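Long-range contacts in myosin-17 (Arabidopsis thaliana, PDB 7KFL), which probably moves along actin as a class XI plant myosin motor, its globular tail serving as the cargo-binding domain: residues A[255-260]-A[375-379]; A[332-336]-A[360-364]. One frame throughout, in Å; residues are numbered along the deposited sequence.

Interaction 1 (A[255-260]-A[375-379])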
loop_
_atom_site.group_PDB
_atom_site.type_symbol
_atom_site.label_atom_id
_atom_site.label_comp_id
_atom_site.label_asym_id
_atom_site.label_seq_id
_atom_site.Cartn_x
_atom_site.Cartn_y
_atom_site.Cartn_z
ATOM N N PHE A 255 17.498 -1.893 2.189
ATOM C CA PHE A 255 18.516 -0.823 2.018
ATOM C C PHE A 255 19.090 -0.418 3.381
ATOM O O PHE A 255 20.297 -0.141 3.450
ATOM C CB PHE A 255 17.946 0.398 1.298
ATOM C CG PHE A 255 18.971 1.479 1.068
ATOM C CD1 PHE A 255 19.874 1.386 0.022
ATOM C CD2 PHE A 255 19.061 2.564 1.924
ATOM C CE1 PHE A 255 20.826 2.373 -0.179
ATOM C CE2 PHE A 255 20.011 3.552 1.718
ATOM C CZ PHE A 255 20.894 3.453 0.669
ATOM N N ASN A 256 18.255 -0.364 4.422
ATOM C CA ASN A 256 18.682 0.039 5.788
ATOM C C ASN A 256 19.647 -1.007 6.361
ATOM O O ASN A 256 20.559 -0.606 7.103
ATOM C CB ASN A 256 17.493 0.284 6.720
ATOM C CG ASN A 256 16.788 1.598 6.454
ATOM O OD1 ASN A 256 17.273 2.437 5.697
ATOM N ND2 ASN A 256 15.639 1.789 7.078
ATOM N N SER A 257 19.471 -2.290 6.022
ATOM C CA SER A 257 20.308 -3.414 6.524
ATOM C C SER A 257 21.715 -3.338 5.912
ATOM O O SER A 257 22.677 -3.757 6.592
ATOM C CB SER A 257 19.651 -4.753 6.277
ATOM O OG SER A 257 19.594 -5.059 4.894
ATOM N N LEU A 258 21.840 -2.806 4.689
ATOM C CA LEU A 258 23.155 -2.555 4.032
ATOM C C LEU A 258 23.927 -1.493 4.825
ATOM O O LEU A 258 25.158 -1.641 4.949
ATOM C CB LEU A 258 22.950 -2.097 2.583
ATOM C CG LEU A 258 22.335 -3.118 1.624
ATOM C CD1 LEU A 258 22.521 -2.670 0.182
ATOM C CD2 LEU A 258 22.928 -4.505 1.822
ATOM N N LEU A 259 23.230 -0.470 5.332
ATOM C CA LEU A 259 23.840 0.690 6.039
ATOM C C LEU A 259 24.227 0.308 7.474
ATOM O O LEU A 259 25.235 0.854 7.958
ATOM C CB LEU A 259 22.855 1.863 6.054
ATOM C CG LEU A 259 22.411 2.403 4.695
ATOM C CD1 LEU A 259 21.464 3.577 4.886
ATOM C CD2 LEU A 259 23.598 2.818 3.839
ATOM N N LEU A 260 23.457 -0.569 8.128
ATOM C CA LEU A 260 23.532 -0.801 9.598
ATOM C C LEU A 260 24.139 -2.171 9.935
ATOM O O LEU A 260 24.673 -2.300 11.056
ATOM C CB LEU A 260 22.127 -0.665 10.193
ATOM C CG LEU A 260 21.479 0.714 10.059
ATOM C CD1 LEU A 260 20.174 0.769 10.836
ATOM C CD2 LEU A 260 22.419 1.817 10.526
ATOM N N SER A 375 20.168 12.509 3.327
ATOM C CA SER A 375 19.514 11.184 3.474
ATOM C C SER A 375 20.556 10.154 3.928
ATOM O O SER A 375 21.646 10.110 3.326
ATOM C CB SER A 375 18.849 10.759 2.188
ATOM O OG SER A 375 17.840 11.682 1.811
ATOM N N PHE A 376 20.241 9.383 4.972
ATOM C CA PHE A 376 21.005 8.180 5.392
ATOM C C PHE A 376 20.039 6.990 5.419
ATOM O O PHE A 376 19.833 6.386 4.347
ATOM C CB PHE A 376 21.748 8.438 6.706
ATOM C CG PHE A 376 22.720 7.349 7.086
ATOM C CD1 PHE A 376 23.769 7.017 6.242
ATOM C CD2 PHE A 376 22.593 6.657 8.282
ATOM C CE1 PHE A 376 24.667 6.018 6.585
ATOM C CE2 PHE A 376 23.491 5.656 8.624
ATOM C CZ PHE A 376 24.527 5.340 7.775
ATOM N N LEU A 377 19.446 6.681 6.577
ATOM C CA LEU A 377 18.390 5.644 6.703
ATOM C C LEU A 377 17.149 6.109 5.936
ATOM O O LEU A 377 16.909 7.327 5.882
ATOM C CB LEU A 377 18.072 5.402 8.183
ATOM C CG LEU A 377 19.202 4.793 9.010
ATOM C CD1 LEU A 377 18.786 4.638 10.462
ATOM C CD2 LEU A 377 19.638 3.451 8.447
ATOM N N LEU A 378 16.412 5.166 5.343
ATOM C CA LEU A 378 15.146 5.432 4.611
ATOM C C LEU A 378 13.961 5.208 5.554
ATOM O O LEU A 378 14.117 4.490 6.567
ATOM C CB LEU A 378 15.055 4.511 3.390
ATOM C CG LEU A 378 16.188 4.632 2.372
ATOM C CD1 LEU A 378 16.000 3.634 1.242
ATOM C CD2 LEU A 378 16.279 6.041 1.812
ATOM N N ASP A 379 12.821 5.817 5.223
ATOM C CA ASP A 379 11.523 5.601 5.911
ATOM C C ASP A 379 10.484 5.240 4.847
ATOM O O ASP A 379 10.525 5.839 3.754
ATOM C CB ASP A 379 11.112 6.832 6.722
ATOM C CG ASP A 379 10.365 6.496 8.000
ATOM O OD1 ASP A 379 9.816 5.375 8.084
ATOM O OD2 ASP A 379 10.343 7.355 8.907
#
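Asn256 of helix 236-260, within the DIL domain of the globular tail, grips the extended chain at Leu378 with both ends of its side-chain amide. Leu378 N donates to Asn256 OD1 (2.9 Å), a bond in the carbonyl plane on a lone pair and nearly straight at 173°. In return Asn256 ND2 donates to Leu378 O at 3.1 Å; the acceptor lies in the amide plane, while the donor is tilted 28° from the plane of the Leu378 carbonyl. Two bonds to one residue fix the rotation of the amide and tie a segment without regular structure to the helix.

Apolar side chains pack around this pair. Leu378 crosses the Phe255 side chain at about a right angle, bringing Leu378 CD1 to 3.3 Å from Phe255 CD2. With CG anti to the backbone N (chi1 -178°), the Phe255 ring is carried to Leu378, and Phe376 O lies at its edge. Leu260 and Leu377 meet tip to tip, with CD1 of Leu260 3.6 Å from CD2 of Leu377. The Phe376 ring carries Leu259 over one face: Leu259 CD1 sits 4.3 Å above the ring plane, over its centre.

Interaction 2 (A[332-336]-A[360-364])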
loop_
_atom_site.group_PDB
_atom_site.type_symbol
_atom_site.label_atom_id
_atom_site.label_comp_id
_atom_site.label_asym_id
_atom_site.label_seq_id
_atom_site.Cartn_x
_atom_site.Cartn_y
_atom_site.Cartn_z
ATOM N N ILE A 332 25.576 10.867 -0.726
ATOM C CA ILE A 332 27.034 10.704 -0.448
ATOM C C ILE A 332 27.200 9.974 0.891
ATOM O O ILE A 332 28.051 9.070 0.958
ATOM C CB ILE A 332 27.762 12.065 -0.463
ATOM C CG1 ILE A 332 27.762 12.704 -1.856
ATOM C CG2 ILE A 332 29.173 11.931 0.095
ATOM C CD1 ILE A 332 28.573 11.953 -2.896
ATOM N N GLN A 333 26.416 10.347 1.909
ATOM C CA GLN A 333 26.523 9.783 3.284
ATOM C C GLN A 333 26.192 8.284 3.251
ATOM O O GLN A 333 26.793 7.534 4.049
ATOM C CB GLN A 333 25.611 10.519 4.273
ATOM C CG GLN A 333 26.249 10.723 5.643
ATOM C CD GLN A 333 25.355 10.331 6.797
ATOM O OE1 GLN A 333 24.277 10.890 6.994
ATOM N NE2 GLN A 333 25.810 9.372 7.590
ATOM N N GLN A 334 25.279 7.870 2.363
ATOM C CA GLN A 334 24.875 6.450 2.168
ATOM C C GLN A 334 26.024 5.682 1.505
ATOM O O GLN A 334 26.427 4.638 2.057
ATOM C CB GLN A 334 23.605 6.354 1.320
ATOM C CG GLN A 334 22.340 6.760 2.062
ATOM C CD GLN A 334 21.175 7.012 1.136
ATOM O OE1 GLN A 334 21.326 7.064 -0.083
ATOM N NE2 GLN A 334 19.995 7.181 1.712
ATOM N N LEU A 335 26.518 6.180 0.365
ATOM C CA LEU A 335 27.631 5.570 -0.414
ATOM C C LEU A 335 28.845 5.362 0.495
ATOM O O LEU A 335 29.426 4.263 0.449
ATOM C CB LEU A 335 27.994 6.476 -1.595
ATOM C CG LEU A 335 26.989 6.500 -2.744
ATOM C CD1 LEU A 335 27.338 7.594 -3.740
ATOM C CD2 LEU A 335 26.921 5.150 -3.442
ATOM N N TYR A 336 29.210 6.380 1.279
ATOM C CA TYR A 336 30.393 6.371 2.179
ATOM C C TYR A 336 30.299 5.175 3.134
ATOM O O TYR A 336 31.270 4.402 3.208
ATOM C CB TYR A 336 30.517 7.694 2.941
ATOM C CG TYR A 336 31.628 7.719 3.959
ATOM C CD1 TYR A 336 32.940 7.957 3.583
ATOM C CD2 TYR A 336 31.372 7.487 5.303
ATOM C CE1 TYR A 336 33.968 7.972 4.513
ATOM C CE2 TYR A 336 32.387 7.497 6.245
ATOM C CZ TYR A 336 33.690 7.742 5.850
ATOM O OH TYR A 336 34.695 7.754 6.775
ATOM N N MET A 360 34.608 11.709 -0.889
ATOM C CA MET A 360 33.298 11.498 -0.213
ATOM C C MET A 360 33.294 12.226 1.138
ATOM O O MET A 360 32.271 12.863 1.459
ATOM C CB MET A 360 33.016 10.010 0.022
ATOM C CG MET A 360 32.525 9.279 -1.212
ATOM S SD MET A 360 32.129 7.548 -0.862
ATOM C CE MET A 360 31.774 6.948 -2.514
ATOM N N ARG A 361 34.394 12.128 1.893
ATOM C CA ARG A 361 34.517 12.646 3.284
ATOM C C ARG A 361 34.447 14.180 3.279
ATOM O O ARG A 361 33.832 14.737 4.211
ATOM C CB ARG A 361 35.812 12.137 3.925
ATOM C CG ARG A 361 35.940 12.418 5.417
ATOM C CD ARG A 361 34.771 11.893 6.232
ATOM N NE ARG A 361 35.182 11.328 7.514
ATOM C CZ ARG A 361 35.162 11.956 8.692
ATOM N NH1 ARG A 361 34.747 13.210 8.792
ATOM N NH2 ARG A 361 35.561 11.316 9.778
ATOM N N VAL A 362 35.052 14.829 2.276
ATOM C CA VAL A 362 35.064 16.319 2.115
ATOM C C VAL A 362 33.644 16.804 1.790
ATOM O O VAL A 362 33.232 17.829 2.366
ATOM C CB VAL A 362 36.087 16.800 1.062
ATOM C CG1 VAL A 362 35.952 16.082 -0.273
ATOM C CG2 VAL A 362 36.020 18.307 0.853
ATOM N N MET A 363 32.934 16.102 0.901
ATOM C CA MET A 363 31.542 16.429 0.475
ATOM C C MET A 363 30.597 16.384 1.684
ATOM O O MET A 363 29.648 17.192 1.715
ATOM C CB MET A 363 31.041 15.448 -0.591
ATOM C CG MET A 363 31.237 15.938 -2.013
ATOM S SD MET A 363 31.375 14.575 -3.196
ATOM C CE MET A 363 30.834 15.383 -4.702
ATOM N N MET A 364 30.843 15.470 2.629
ATOM C CA MET A 364 30.002 15.260 3.840
ATOM C C MET A 364 30.256 16.378 4.859
ATOM O O MET A 364 29.304 16.727 5.582
ATOM C CB MET A 364 30.285 13.898 4.481
ATOM C CG MET A 364 29.583 12.757 3.772
ATOM S SD MET A 364 30.326 11.144 4.114
ATOM C CE MET A 364 30.124 11.049 5.893
#
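Helices 332-341 and 354-369 form a helical hairpin in the globular tail, and their contact is made mainly by side chains: Ile332 and Tyr336, one turn apart, meet Met360, Met363 and Met364. The short segments run roughly antiparallel, at 144° between their directions, and their axes approach to 9.6 Å.

Tyr336 and Met364 form a Met-aromatic contact. The sulfur SD of Met364 lies 4.2 Å from the centroid of the Tyr336 ring in an oblique position, and the methyl CE adds an off-centre CH-pi contact with the same ring. The bend of the methionine at its last torsion (chi3 60°) is what folds CE back to the ring, where it also meets Gln333 CG. Met360 reaches Tyr336 by a different route. The extended chain of Met360 runs past Tyr336, with Met360 CB near Tyr336 CD1 and Met360 SD 3.7 Å from Tyr336 CA, and it ends with Met360 CE against Leu335 CB. With the ring of Tyr336 cut back to an alanine, the sulfur and methyl of Met364 would probably lose their aromatic partner and a gap would be likely to open beside Met360 CB.

Ile332 uses both branches. Ile332 CG2 lies 3.5 Å from Met360 O and also meets Met364 CG. Ile332 CD1 meets Met363 SD at 3.8 Å, the two side chains crossing at about a right angle. At the outer end, Arg361 NE is 3.7 Å from Tyr336 OH, and the guanidinium and ring planes stand 81° apart. Thr323 and Leu319 of helix 319-326 extend the packing beside Ile332, Met360 and Met363. Two consecutive helices, joined by a loop and packed in roughly antiparallel fashion, make this a helical hairpin of the mostly helical globular tail.

In the fold
The two contacts lie on the same side of the chain's centre, their own centres about 14 Å apart. Along the chain the order is 255-260, 332-336, 360-364 and 375-379, so interaction 2 falls wholly between the two segments of interaction 1. They touch directly: Gln334 NE2 is 2.8 Å from Phe376 O, a probable hydrogen bond, and the Phe255 ring packs on the Gln334 side chain. Helix 332-341 thus faces helix 354-369 through interaction 2 while also meeting both segments of interaction 1. After helix 354-369 the chain runs back alongside the end of helix 236-260, in the opposite sense, joining the C-terminal part of the cargo-binding domain to helices of the DIL region.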